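Local coordinates for 1-deoxy-D-xylulose 5-phosphate reductoisomerase (Moraxella catarrhalis, PDB 4ZQG), which catalyses the NADPH-dependent rearrangement and reduction of 1-deoxy-D-xylulose 5-phosphate to 2-C-methyl-D-erythritol 4-phosphate, a step blocked by the inhibitor fosmidomycin, at residues A37-S42 against I90-D95; G13-I18 against L48-E53; A67-K72 against T80-G85; S112-A117 against L126-S131. All blocks are in the same frame, centred on the assembly; numbering follows the deposited sequence.

Contact 1 (A37-S42 against I90-D95). With NAD (nicotinamide-adenine-dinucleotide), chain C.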
# COMPACT_ATOMS: atom_id res chain seq x y z
N ALA A 37 -10.35 -5.53 -31.83
CA ALA A 37 -11.09 -6.79 -31.87
C ALA A 37 -11.83 -7.09 -30.61
O ALA A 37 -11.48 -6.61 -29.58
CB ALA A 37 -10.16 -7.93 -32.20
N LEU A 38 -12.90 -7.88 -30.73
CA LEU A 38 -13.75 -8.28 -29.60
C LEU A 38 -14.15 -9.71 -29.87
O LEU A 38 -14.31 -10.05 -31.00
CB LEU A 38 -15.02 -7.44 -29.56
CG LEU A 38 -14.86 -5.93 -29.47
CD1 LEU A 38 -16.21 -5.27 -29.66
CD2 LEU A 38 -14.33 -5.54 -28.11
N THR A 39 -14.28 -10.54 -28.85
CA THR A 39 -14.65 -11.92 -29.05
C THR A 39 -15.66 -12.37 -28.05
O THR A 39 -15.67 -11.88 -26.93
CB THR A 39 -13.47 -12.88 -28.89
OG1 THR A 39 -13.28 -13.27 -27.51
CG2 THR A 39 -12.19 -12.30 -29.51
N GLY A 40 -16.49 -13.31 -28.46
CA GLY A 40 -17.58 -13.80 -27.63
C GLY A 40 -17.99 -15.19 -28.07
O GLY A 40 -18.04 -15.45 -29.24
N PHE A 41 -18.28 -16.10 -27.15
CA PHE A 41 -18.51 -17.47 -27.54
C PHE A 41 -19.97 -17.68 -27.88
O PHE A 41 -20.27 -18.04 -28.99
CB PHE A 41 -18.04 -18.43 -26.42
CG PHE A 41 -17.91 -19.88 -26.85
CD1 PHE A 41 -18.84 -20.83 -26.41
CD2 PHE A 41 -16.85 -20.30 -27.66
CE1 PHE A 41 -18.71 -22.16 -26.77
CE2 PHE A 41 -16.72 -21.64 -28.02
CZ PHE A 41 -17.65 -22.56 -27.57
N SER A 42 -20.87 -17.41 -26.93
CA SER A 42 -22.28 -17.74 -27.08
C SER A 42 -23.19 -16.58 -27.42
O SER A 42 -24.17 -16.76 -28.12
CB SER A 42 -22.80 -18.38 -25.79
OG SER A 42 -22.59 -19.78 -25.82
N ILE A 90 -6.34 -17.06 -31.84
CA ILE A 90 -4.90 -17.03 -32.04
C ILE A 90 -4.54 -15.89 -32.99
O ILE A 90 -3.62 -15.13 -32.73
CB ILE A 90 -4.38 -18.42 -32.54
CG1 ILE A 90 -4.44 -19.42 -31.38
CG2 ILE A 90 -2.93 -18.35 -33.04
CD1 ILE A 90 -4.69 -20.86 -31.82
N GLU A 91 -5.31 -15.74 -34.04
CA GLU A 91 -5.11 -14.68 -35.00
C GLU A 91 -5.22 -13.30 -34.39
O GLU A 91 -4.40 -12.44 -34.65
CB GLU A 91 -6.14 -14.82 -36.11
CG GLU A 91 -5.85 -13.98 -37.34
CD GLU A 91 -6.92 -14.13 -38.43
OE1 GLU A 91 -7.40 -15.27 -38.80
OE2 GLU A 91 -7.25 -13.04 -38.94
N ILE A 92 -6.27 -13.07 -33.62
CA ILE A 92 -6.49 -11.78 -33.00
C ILE A 92 -5.41 -11.52 -31.99
O ILE A 92 -4.88 -10.41 -31.93
CB ILE A 92 -7.84 -11.75 -32.29
CG1 ILE A 92 -8.93 -11.44 -33.29
CG2 ILE A 92 -7.87 -10.69 -31.20
CD1 ILE A 92 -10.27 -11.98 -32.86
N ALA A 93 -5.07 -12.55 -31.21
CA ALA A 93 -4.03 -12.42 -30.20
C ALA A 93 -2.65 -12.13 -30.74
O ALA A 93 -1.85 -11.54 -30.02
CB ALA A 93 -3.98 -13.66 -29.33
N SER A 94 -2.35 -12.52 -31.99
CA SER A 94 -1.02 -12.28 -32.58
C SER A 94 -1.02 -11.25 -33.69
O SER A 94 -0.00 -11.04 -34.36
CB SER A 94 -0.40 -13.58 -33.09
OG SER A 94 -1.25 -14.24 -33.98
N ASP A 95 -2.13 -10.58 -33.84
CA ASP A 95 -2.34 -9.67 -34.94
C ASP A 95 -1.32 -8.55 -34.86
O ASP A 95 -1.13 -7.90 -33.82
CB ASP A 95 -3.80 -9.18 -34.86
CG ASP A 95 -4.22 -8.35 -36.05
OD1 ASP A 95 -3.44 -7.43 -36.41
OD2 ASP A 95 -5.35 -8.59 -36.57
PA NAD C . -17.65 -14.88 -17.87
O1A NAD C . -18.14 -16.28 -17.69
O2A NAD C . -18.49 -13.70 -17.41
O5B NAD C . -17.14 -14.60 -19.38
C5B NAD C . -16.22 -15.43 -20.07
C4B NAD C . -15.92 -14.88 -21.47
O4B NAD C . -15.15 -15.87 -22.17
C3B NAD C . -17.18 -14.59 -22.31
O3B NAD C . -17.02 -13.44 -23.14
C2B NAD C . -17.31 -15.84 -23.17
O2B NAD C . -17.80 -15.58 -24.48
C1B NAD C . -15.89 -16.40 -23.26
N9A NAD C . -15.90 -17.90 -23.27
C8A NAD C . -16.54 -18.69 -22.40
N7A NAD C . -16.35 -20.00 -22.69
C5A NAD C . -15.57 -20.07 -23.77
C6A NAD C . -15.03 -21.18 -24.57
N6A NAD C . -15.29 -22.48 -24.22
N1A NAD C . -14.27 -20.82 -25.63
C2A NAD C . -14.04 -19.52 -25.97
N3A NAD C . -14.52 -18.45 -25.29
C4A NAD C . -15.28 -18.68 -24.18
O3 NAD C . -16.22 -14.83 -17.13
PN NAD C . -15.61 -13.73 -16.12
O1N NAD C . -16.33 -13.95 -14.81
O2N NAD C . -15.53 -12.42 -16.86
O5D NAD C . -14.14 -14.36 -16.02
C5D NAD C . -13.14 -14.13 -17.01
C4D NAD C . -11.76 -14.52 -16.48
O4D NAD C . -11.22 -13.52 -15.61
C3D NAD C . -11.84 -15.80 -15.68
O3D NAD C . -10.64 -16.53 -15.92
C2D NAD C . -11.96 -15.34 -14.24
O2D NAD C . -11.52 -16.35 -13.33
C1D NAD C . -11.13 -14.06 -14.27
N1N NAD C . -11.58 -13.07 -13.28
C2N NAD C . -12.83 -12.55 -13.32
C3N NAD C . -13.27 -11.63 -12.35
C7N NAD C . -14.64 -11.01 -12.38
O7N NAD C . -14.87 -10.02 -11.70
N7N NAD C . -15.60 -11.52 -13.15
C4N NAD C . -12.39 -11.27 -11.34
C5N NAD C . -11.13 -11.80 -11.34
C6N NAD C . -10.73 -12.71 -12.30
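Ile-92 lays its branched side chain over the methyl group of Ala-37, with CG2 3.7 Å from Ala-37 CB and CG1 of the same isoleucine close by on the other branch. Its CG2 lies anti to the backbone N and CG1 anti to the carbonyl carbon (chi1 -82°), which splits the two branches around Ala-37. The delta methyl runs on to the next inward-facing residue of the strand: Ile-92 CD1 comes within 3.9 Å of Thr-39 CG2, and the two side chains lie alongside one another, pointing opposite ways. Thr-39 thus gives its methyl to the helix, while its OG1 accepts a hydrogen bond from the backbone N of Gly-13. This is helix-on-sheet packing in the Rossmann domain. Helix 85-93 packs on strand 33-39 through Ile-92, which also touches strand 7-12, whereas Leu-38, pointing away from helix 85-93, packs against helix 44-54.

Past the strand the chain meets the cofactor. Phe-41 N donates to the adenosine ribose at NAD O2B, 2.8 Å away and fairly straight at 158°. With CG anti to the backbone N (chi1 -166°), the phenyl ring lies against the adenine, with NAD C6A 3.7 Å from the plane of the Phe-41 ring and displaced from the ring centre. O2B is the ribose position that carries the extra phosphate in NADPH, and in the NADH complex it is the hydroxyl that the backbone N of Phe-41 holds.

Contact 2 (G13-I18 against L48-E53). With NAD (nicotinamide-adenine-dinucleotide), chain C.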
# COMPACT_ATOMS: atom_id res chain seq x y z
N GLY A 13 -12.91 -12.28 -24.93
CA GLY A 13 -13.90 -12.54 -23.87
C GLY A 13 -14.66 -11.28 -23.55
O GLY A 13 -15.05 -11.06 -22.42
N ALA A 14 -14.93 -10.47 -24.57
CA ALA A 14 -15.57 -9.14 -24.43
C ALA A 14 -16.99 -9.09 -23.93
O ALA A 14 -17.45 -8.02 -23.56
CB ALA A 14 -15.50 -8.38 -25.75
N THR A 15 -17.68 -10.22 -23.92
CA THR A 15 -19.10 -10.28 -23.59
C THR A 15 -19.35 -10.65 -22.17
O THR A 15 -20.45 -10.55 -21.71
CB THR A 15 -19.87 -11.32 -24.45
OG1 THR A 15 -19.22 -12.60 -24.41
CG2 THR A 15 -19.95 -10.85 -25.89
N GLY A 16 -18.32 -11.08 -21.45
CA GLY A 16 -18.51 -11.48 -20.07
C GLY A 16 -18.37 -10.33 -19.09
O GLY A 16 -18.33 -9.15 -19.47
N SER A 17 -18.26 -10.69 -17.82
CA SER A 17 -18.24 -9.74 -16.72
C SER A 17 -17.04 -8.78 -16.84
O SER A 17 -17.17 -7.55 -16.85
CB SER A 17 -18.13 -10.55 -15.43
OG SER A 17 -18.61 -9.81 -14.35
N ILE A 18 -15.87 -9.40 -17.02
CA ILE A 18 -14.63 -8.68 -17.17
C ILE A 18 -14.76 -7.77 -18.40
O ILE A 18 -14.42 -6.59 -18.37
CB ILE A 18 -13.42 -9.68 -17.23
CG1 ILE A 18 -13.19 -10.32 -15.89
CG2 ILE A 18 -12.16 -9.00 -17.68
CD1 ILE A 18 -12.72 -9.37 -14.79
N LEU A 48 -22.74 -8.74 -31.59
CA LEU A 48 -23.17 -7.85 -32.63
C LEU A 48 -23.36 -6.43 -32.15
O LEU A 48 -22.83 -5.50 -32.78
CB LEU A 48 -24.48 -8.35 -33.29
CG LEU A 48 -24.89 -7.53 -34.53
CD1 LEU A 48 -24.00 -7.87 -35.70
CD2 LEU A 48 -26.34 -7.74 -34.91
N ALA A 49 -24.14 -6.24 -31.07
CA ALA A 49 -24.37 -4.89 -30.51
C ALA A 49 -23.04 -4.16 -30.24
O ALA A 49 -22.91 -2.96 -30.53
CB ALA A 49 -25.21 -4.96 -29.27
N LEU A 50 -22.04 -4.89 -29.71
CA LEU A 50 -20.71 -4.32 -29.50
C LEU A 50 -20.01 -3.96 -30.80
O LEU A 50 -19.46 -2.90 -30.96
CB LEU A 50 -19.81 -5.28 -28.66
CG LEU A 50 -20.29 -5.63 -27.23
CD1 LEU A 50 -19.28 -6.50 -26.50
CD2 LEU A 50 -20.59 -4.40 -26.42
N ALA A 51 -20.06 -4.87 -31.75
CA ALA A 51 -19.60 -4.60 -33.10
C ALA A 51 -20.13 -3.27 -33.64
O ALA A 51 -19.36 -2.40 -34.05
CB ALA A 51 -20.04 -5.73 -34.01
N MET A 52 -21.44 -3.08 -33.57
CA MET A 52 -22.06 -1.85 -34.06
C MET A 52 -21.62 -0.62 -33.27
O MET A 52 -21.50 0.49 -33.80
CB MET A 52 -23.57 -1.94 -34.00
CG MET A 52 -24.15 -3.17 -34.68
SD MET A 52 -25.90 -3.22 -34.35
CE MET A 52 -26.46 -4.39 -35.59
N GLU A 53 -21.40 -0.81 -31.97
CA GLU A 53 -20.96 0.28 -31.15
C GLU A 53 -19.52 0.68 -31.47
O GLU A 53 -19.24 1.84 -31.67
CB GLU A 53 -21.11 -0.06 -29.67
CG GLU A 53 -20.60 1.06 -28.79
CD GLU A 53 -20.81 0.86 -27.33
OE1 GLU A 53 -21.21 -0.24 -26.93
OE2 GLU A 53 -20.53 1.84 -26.60
PA NAD C . -17.65 -14.88 -17.87
O1A NAD C . -18.14 -16.28 -17.69
O2A NAD C . -18.49 -13.70 -17.41
O5B NAD C . -17.14 -14.60 -19.38
C5B NAD C . -16.22 -15.43 -20.07
C4B NAD C . -15.92 -14.88 -21.47
O4B NAD C . -15.15 -15.87 -22.17
C3B NAD C . -17.18 -14.59 -22.31
O3B NAD C . -17.02 -13.44 -23.14
C2B NAD C . -17.31 -15.84 -23.17
O2B NAD C . -17.80 -15.58 -24.48
C1B NAD C . -15.89 -16.40 -23.26
N9A NAD C . -15.90 -17.90 -23.27
C8A NAD C . -16.54 -18.69 -22.40
N7A NAD C . -16.35 -20.00 -22.69
C5A NAD C . -15.57 -20.07 -23.77
C6A NAD C . -15.03 -21.18 -24.57
N6A NAD C . -15.29 -22.48 -24.22
N1A NAD C . -14.27 -20.82 -25.63
C2A NAD C . -14.04 -19.52 -25.97
N3A NAD C . -14.52 -18.45 -25.29
C4A NAD C . -15.28 -18.68 -24.18
O3 NAD C . -16.22 -14.83 -17.13
PN NAD C . -15.61 -13.73 -16.12
O1N NAD C . -16.33 -13.95 -14.81
O2N NAD C . -15.53 -12.42 -16.86
O5D NAD C . -14.14 -14.36 -16.02
C5D NAD C . -13.14 -14.13 -17.01
C4D NAD C . -11.76 -14.52 -16.48
O4D NAD C . -11.22 -13.52 -15.61
C3D NAD C . -11.84 -15.80 -15.68
O3D NAD C . -10.64 -16.53 -15.92
C2D NAD C . -11.96 -15.34 -14.24
O2D NAD C . -11.52 -16.35 -13.33
C1D NAD C . -11.13 -14.06 -14.27
N1N NAD C . -11.58 -13.07 -13.28
C2N NAD C . -12.83 -12.55 -13.32
C3N NAD C . -13.27 -11.63 -12.35
C7N NAD C . -14.64 -11.01 -12.38
O7N NAD C . -14.87 -10.02 -11.70
N7N NAD C . -15.60 -11.52 -13.15
C4N NAD C . -12.39 -11.27 -11.34
C5N NAD C . -11.13 -11.80 -11.34
C6N NAD C . -10.73 -12.71 -12.30
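Gly-13 opens a type I turn that carries Ala-14 up to Leu-50 of helix 44-54. Leu-50 CD1 reaches the backbone there, 3.8 Å from Ala-14 O, and lies 4.3 Å from Ala-14 CB. The same leucine methyl also brushes Thr-15, its CD1 standing 4.4 Å from Thr-15 CG2. Thr-15 divides its branches: the methyl looks to the helix, and chi1 of 52° places OG1 between the backbone N and the carbonyl carbon, where it is hydrogen-bonded to NAD O3B at 2.7 Å. Its backbone N adds a weak bond to the same ribose hydroxyl. Gly-16, at the N-cap of helix 17-26, has no side chain and lets the cofactor pass close, with NAD O5B 3.5 Å from Gly-16 CA. The first turn of the helix then takes the pyrophosphate: Ser-17 N donates to NAD O2A on the adenosine phosphate at 166°, and Ile-18 N to NAD O2N on the nicotinamide phosphate at 170°. Ile-18 also lays its CD1 against the nicotinamide ring, 3.4 Å from NAD C3N. Gly-13 and Gly-16 belong to the glycine-rich dinucleotide loop of the Rossmann fold. Two nearly straight N-H bonds at a helix N terminus imply that the helix dipole probably adds to the hold on the negative pyrophosphate, while toward residues 48-53 the loop meets only the Leu-50 methyl, by van der Waals contact.

Contact 3 (A67-K72 against T80-G85)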
# COMPACT_ATOMS: atom_id res chain seq x y z
N ALA A 67 -21.62 -18.60 -38.97
CA ALA A 67 -22.50 -18.32 -40.11
C ALA A 67 -23.56 -17.31 -39.71
O ALA A 67 -23.71 -16.30 -40.37
CB ALA A 67 -23.16 -19.60 -40.63
N GLN A 68 -24.25 -17.57 -38.62
CA GLN A 68 -25.31 -16.67 -38.15
C GLN A 68 -24.77 -15.26 -37.93
O GLN A 68 -25.40 -14.28 -38.29
CB GLN A 68 -25.93 -17.22 -36.88
CG GLN A 68 -26.86 -16.27 -36.13
CD GLN A 68 -27.03 -16.70 -34.67
OE1 GLN A 68 -27.46 -15.92 -33.82
NE2 GLN A 68 -26.63 -17.94 -34.36
N LEU A 69 -23.59 -15.15 -37.37
CA LEU A 69 -23.08 -13.85 -37.01
C LEU A 69 -22.61 -13.13 -38.24
O LEU A 69 -22.75 -11.93 -38.30
CB LEU A 69 -21.94 -14.01 -35.98
CG LEU A 69 -21.49 -12.91 -35.00
CD1 LEU A 69 -20.05 -12.48 -35.27
CD2 LEU A 69 -22.38 -11.68 -34.92
N SER A 70 -22.06 -13.88 -39.21
CA SER A 70 -21.62 -13.29 -40.48
C SER A 70 -22.77 -12.67 -41.26
O SER A 70 -22.61 -11.60 -41.83
CB SER A 70 -20.90 -14.30 -41.37
OG SER A 70 -19.74 -14.84 -40.72
N GLN A 71 -23.91 -13.34 -41.26
CA GLN A 71 -25.10 -12.79 -41.91
C GLN A 71 -25.47 -11.46 -41.27
O GLN A 71 -25.70 -10.48 -41.97
CB GLN A 71 -26.29 -13.74 -41.80
CG GLN A 71 -27.42 -13.30 -42.70
CD GLN A 71 -26.94 -13.11 -44.13
OE1 GLN A 71 -26.51 -14.06 -44.79
NE2 GLN A 71 -26.97 -11.87 -44.60
N LYS A 72 -25.52 -11.46 -39.94
CA LYS A 72 -25.97 -10.32 -39.19
C LYS A 72 -25.06 -9.12 -39.29
O LYS A 72 -25.50 -7.97 -39.21
CB LYS A 72 -26.20 -10.73 -37.74
CG LYS A 72 -27.45 -11.59 -37.57
CD LYS A 72 -27.63 -12.03 -36.13
CE LYS A 72 -28.68 -13.14 -36.03
NZ LYS A 72 -29.02 -13.53 -34.63
N THR A 80 -16.53 -5.15 -40.60
CA THR A 80 -15.90 -6.07 -39.66
C THR A 80 -15.62 -7.48 -40.20
O THR A 80 -16.53 -8.17 -40.64
CB THR A 80 -16.82 -6.22 -38.41
OG1 THR A 80 -17.25 -4.92 -37.95
CG2 THR A 80 -16.10 -6.91 -37.28
N ILE A 81 -14.36 -7.91 -40.10
CA ILE A 81 -13.97 -9.31 -40.37
C ILE A 81 -14.45 -10.25 -39.26
O ILE A 81 -14.22 -9.99 -38.07
CB ILE A 81 -12.45 -9.48 -40.51
CG1 ILE A 81 -11.90 -8.67 -41.69
CG2 ILE A 81 -12.11 -10.95 -40.64
CD1 ILE A 81 -10.50 -8.16 -41.51
N ILE A 82 -15.07 -11.36 -39.63
CA ILE A 82 -15.56 -12.31 -38.64
C ILE A 82 -14.65 -13.51 -38.68
O ILE A 82 -14.18 -13.88 -39.76
CB ILE A 82 -16.98 -12.79 -38.92
CG1 ILE A 82 -17.93 -11.61 -38.97
CG2 ILE A 82 -17.44 -13.75 -37.85
CD1 ILE A 82 -17.95 -10.88 -40.30
N LEU A 83 -14.40 -14.09 -37.49
CA LEU A 83 -13.50 -15.21 -37.30
C LEU A 83 -14.21 -16.22 -36.43
O LEU A 83 -15.21 -15.90 -35.81
CB LEU A 83 -12.22 -14.74 -36.64
CG LEU A 83 -11.40 -13.67 -37.35
CD1 LEU A 83 -10.11 -13.39 -36.58
CD2 LEU A 83 -11.03 -14.10 -38.76
N SER A 84 -13.73 -17.45 -36.36
CA SER A 84 -14.32 -18.40 -35.42
C SER A 84 -13.31 -19.30 -34.76
O SER A 84 -12.21 -19.44 -35.22
CB SER A 84 -15.35 -19.26 -36.13
OG SER A 84 -14.74 -20.15 -37.03
N GLY A 85 -13.73 -19.95 -33.68
CA GLY A 85 -12.88 -20.89 -32.92
C GLY A 85 -11.51 -20.43 -32.46
O GLY A 85 -11.14 -19.26 -32.52
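Lys-72 NZ donates to Gln-68 OE1 at 3.0 Å, one turn back along the helix whose residues Leu-69 and Ser-70 lie on Ile-82. The ammonium sits near the amide plane, tilted 18° from it, with a C=O...N angle of 120°; Asp-45 offers NZ a second, long and weak ion pair. Nearer the strand, Ser-70 OG stands 3.8 Å from Ile-82 CG2 and almost as near to CB. That hydroxyl is hydrogen-bonded to Tyr-66 O, a turn earlier, so what it turns to the isoleucine is an oxygen already supplied with a partner. Leu-69 completes the grip: its CD1 meets the same methyl, Ile-82 CG2, at 3.9 Å, and the two side chains cross obliquely. Chi1 of -59° sets CG2 of Ile-82 anti to its backbone N, which brings this branch between Leu-69 and Ser-70.

Helix 66-75 here rests on strand 81-84, the outermost strand on this side of the parallel sheet, within the beta-alpha-beta unit that starts at strand 58-61. No hydrogen bond joins the two segments. Their cohesion is therefore van der Waals in nature, and Ser-70 OG, the polar atom at the interface, is satisfied within its own helix by Tyr-66 O.

Contact 4 (S112-A117 against L126-S131). With NAD (nicotinamide-adenine-dinucleotide), chain C.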
# COMPACT_ATOMS: atom_id res chain seq x y z
N SER A 112 -4.61 -21.06 -25.32
CA SER A 112 -3.87 -20.96 -26.57
C SER A 112 -3.74 -19.53 -27.05
O SER A 112 -2.71 -19.15 -27.55
CB SER A 112 -4.58 -21.79 -27.59
OG SER A 112 -5.39 -22.71 -26.86
N SER A 113 -4.77 -18.72 -26.89
CA SER A 113 -4.67 -17.34 -27.30
C SER A 113 -3.82 -16.52 -26.33
O SER A 113 -3.13 -15.58 -26.75
CB SER A 113 -6.06 -16.72 -27.43
OG SER A 113 -6.86 -17.08 -26.33
N THR A 114 -3.85 -16.87 -25.05
CA THR A 114 -2.92 -16.25 -24.12
C THR A 114 -1.48 -16.51 -24.56
O THR A 114 -0.70 -15.60 -24.61
CB THR A 114 -3.14 -16.71 -22.69
OG1 THR A 114 -4.50 -16.47 -22.32
CG2 THR A 114 -2.19 -15.96 -21.70
N LEU A 115 -1.16 -17.74 -24.95
CA LEU A 115 0.16 -18.04 -25.45
C LEU A 115 0.49 -17.33 -26.73
O LEU A 115 1.60 -16.80 -26.87
CB LEU A 115 0.32 -19.52 -25.71
CG LEU A 115 0.47 -20.40 -24.49
CD1 LEU A 115 0.36 -21.85 -24.92
CD2 LEU A 115 1.81 -20.19 -23.82
N ALA A 116 -0.41 -17.38 -27.69
CA ALA A 116 -0.23 -16.65 -28.95
C ALA A 116 0.14 -15.19 -28.68
O ALA A 116 1.03 -14.64 -29.30
CB ALA A 116 -1.50 -16.72 -29.80
N ALA A 117 -0.58 -14.58 -27.75
CA ALA A 117 -0.27 -13.21 -27.35
C ALA A 117 1.15 -13.11 -26.70
O ALA A 117 1.93 -12.21 -27.03
CB ALA A 117 -1.35 -12.69 -26.40
N LEU A 126 -4.15 -9.72 -17.88
CA LEU A 126 -4.57 -11.07 -17.60
C LEU A 126 -5.66 -11.14 -16.58
O LEU A 126 -5.48 -10.80 -15.45
CB LEU A 126 -3.38 -11.89 -17.15
CG LEU A 126 -3.62 -13.38 -17.18
CD1 LEU A 126 -3.79 -13.87 -18.59
CD2 LEU A 126 -2.44 -14.06 -16.55
N ALA A 127 -6.82 -11.60 -17.00
CA ALA A 127 -7.89 -11.86 -16.06
C ALA A 127 -7.89 -13.34 -15.89
O ALA A 127 -7.90 -13.88 -14.80
CB ALA A 127 -9.22 -11.38 -16.62
N ASN A 128 -7.91 -13.97 -17.03
CA ASN A 128 -7.92 -15.41 -17.19
C ASN A 128 -6.79 -16.13 -16.45
O ASN A 128 -5.68 -16.35 -16.99
CB ASN A 128 -7.83 -15.66 -18.69
CG ASN A 128 -7.71 -17.08 -19.02
OD1 ASN A 128 -6.93 -17.45 -19.89
ND2 ASN A 128 -8.49 -17.92 -18.34
N LYS A 129 -7.09 -16.52 -15.22
CA LYS A 129 -6.09 -17.10 -14.28
C LYS A 129 -5.83 -18.58 -14.56
O LYS A 129 -4.72 -19.07 -14.33
CB LYS A 129 -6.53 -16.93 -12.82
CG LYS A 129 -7.83 -17.68 -12.50
CD LYS A 129 -8.34 -17.35 -11.11
CE LYS A 129 -8.62 -15.88 -10.96
NZ LYS A 129 -9.53 -15.67 -9.80
N GLU A 130 -6.84 -19.29 -15.07
CA GLU A 130 -6.65 -20.65 -15.49
C GLU A 130 -5.49 -20.79 -16.51
O GLU A 130 -4.83 -21.82 -16.57
CB GLU A 130 -7.97 -21.24 -16.01
CG GLU A 130 -9.11 -21.21 -14.97
CD GLU A 130 -9.97 -19.92 -14.98
OE1 GLU A 130 -9.52 -18.87 -15.53
OE2 GLU A 130 -11.11 -19.91 -14.43
N SER A 131 -5.19 -19.75 -17.27
CA SER A 131 -4.01 -19.80 -18.13
C SER A 131 -2.67 -20.02 -17.42
O SER A 131 -1.80 -20.74 -17.88
CB SER A 131 -3.91 -18.52 -18.93
OG SER A 131 -4.64 -18.68 -20.13
PA NAD C . -17.65 -14.88 -17.87
O1A NAD C . -18.14 -16.28 -17.69
O2A NAD C . -18.49 -13.70 -17.41
O5B NAD C . -17.14 -14.60 -19.38
C5B NAD C . -16.22 -15.43 -20.07
C4B NAD C . -15.92 -14.88 -21.47
O4B NAD C . -15.15 -15.87 -22.17
C3B NAD C . -17.18 -14.59 -22.31
O3B NAD C . -17.02 -13.44 -23.14
C2B NAD C . -17.31 -15.84 -23.17
O2B NAD C . -17.80 -15.58 -24.48
C1B NAD C . -15.89 -16.40 -23.26
N9A NAD C . -15.90 -17.90 -23.27
C8A NAD C . -16.54 -18.69 -22.40
N7A NAD C . -16.35 -20.00 -22.69
C5A NAD C . -15.57 -20.07 -23.77
C6A NAD C . -15.03 -21.18 -24.57
N6A NAD C . -15.29 -22.48 -24.22
N1A NAD C . -14.27 -20.82 -25.63
C2A NAD C . -14.04 -19.52 -25.97
N3A NAD C . -14.52 -18.45 -25.29
C4A NAD C . -15.28 -18.68 -24.18
O3 NAD C . -16.22 -14.83 -17.13
PN NAD C . -15.61 -13.73 -16.12
O1N NAD C . -16.33 -13.95 -14.81
O2N NAD C . -15.53 -12.42 -16.86
O5D NAD C . -14.14 -14.36 -16.02
C5D NAD C . -13.14 -14.13 -17.01
C4D NAD C . -11.76 -14.52 -16.48
O4D NAD C . -11.22 -13.52 -15.61
C3D NAD C . -11.84 -15.80 -15.68
O3D NAD C . -10.64 -16.53 -15.92
C2D NAD C . -11.96 -15.34 -14.24
O2D NAD C . -11.52 -16.35 -13.33
C1D NAD C . -11.13 -14.06 -14.27
N1N NAD C . -11.58 -13.07 -13.28
C2N NAD C . -12.83 -12.55 -13.32
C3N NAD C . -13.27 -11.63 -12.35
C7N NAD C . -14.64 -11.01 -12.38
O7N NAD C . -14.87 -10.02 -11.70
N7N NAD C . -15.60 -11.52 -13.15
C4N NAD C . -12.39 -11.27 -11.34
C5N NAD C . -11.13 -11.80 -11.34
C6N NAD C . -10.73 -12.71 -12.30
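Leu-126, at the end of its strand, sends CD1 toward helix 111-120, 4.1 Å from Thr-114 CG2, the leucine branch meeting the threonine nearly perpendicularly. Next, Ala-127 turns to the cofactor, its CB 3.1 Å from NAD O4D of the nicotinamide ribose. Asn-128 points back to the helix: with CG anti to the backbone N (chi1 175°), its OD1 comes to 3.6 Å from Thr-114 OG1, while ND2 bonds to Gly-107 O and more weakly to Glu-130 OE1. Lys-129 leaves the contact for the active site, touching fosmidomycin and binding through NZ to Asp-154 and Glu-235, both ligands of the magnesium ion. Glu-130 OE1 receives the ribose hydroxyl, NAD O3D, at 2.6 Å. Ser-131 OG donates to Asn-128 OD1 at 2.6 Å, from above the amide plane by 38°. The distance from Ser-131 OG to Thr-114 OG1 is 3.1 Å; the threonine hydroxyl has its hydrogen bond with Gly-110 O, just before its helix.

The loop between strand 123-126 and helix 130-146 belongs to the Rossmann domain and carries pocket residues for both cofactor and inhibitor. Ser-131 OG and Gly-107 O, at the two ends of the Asn-128 amide, fix its flip, and only a weak bond runs on from ND2 to Glu-130 OE1, the acceptor for the ribose.

In the fold
From the N terminus, strand 7-12 leads into the glycine-rich loop, and contact 2 closes its loop when helix 44-54 meets residues 13-18. Contact 1 starts inside that loop, on strand 33-39, and ends beyond it on helix 85-93, so the two cross. Contact 3, a helix on the edge strand 81-84, nests inside the loop of contact 1 and touches it through Leu-83. Contact 4 follows in series, tying helix 111-120 to the end of strand 123-126 and the loop beyond; its helix packs on Ala-93. All four lie in the domain built round the parallel sheet. NAD meets contact 1 at its adenosine, contact 2 at adenosine ribose, pyrophosphate and nicotinamide, contact 4 at nicotinamide ribose.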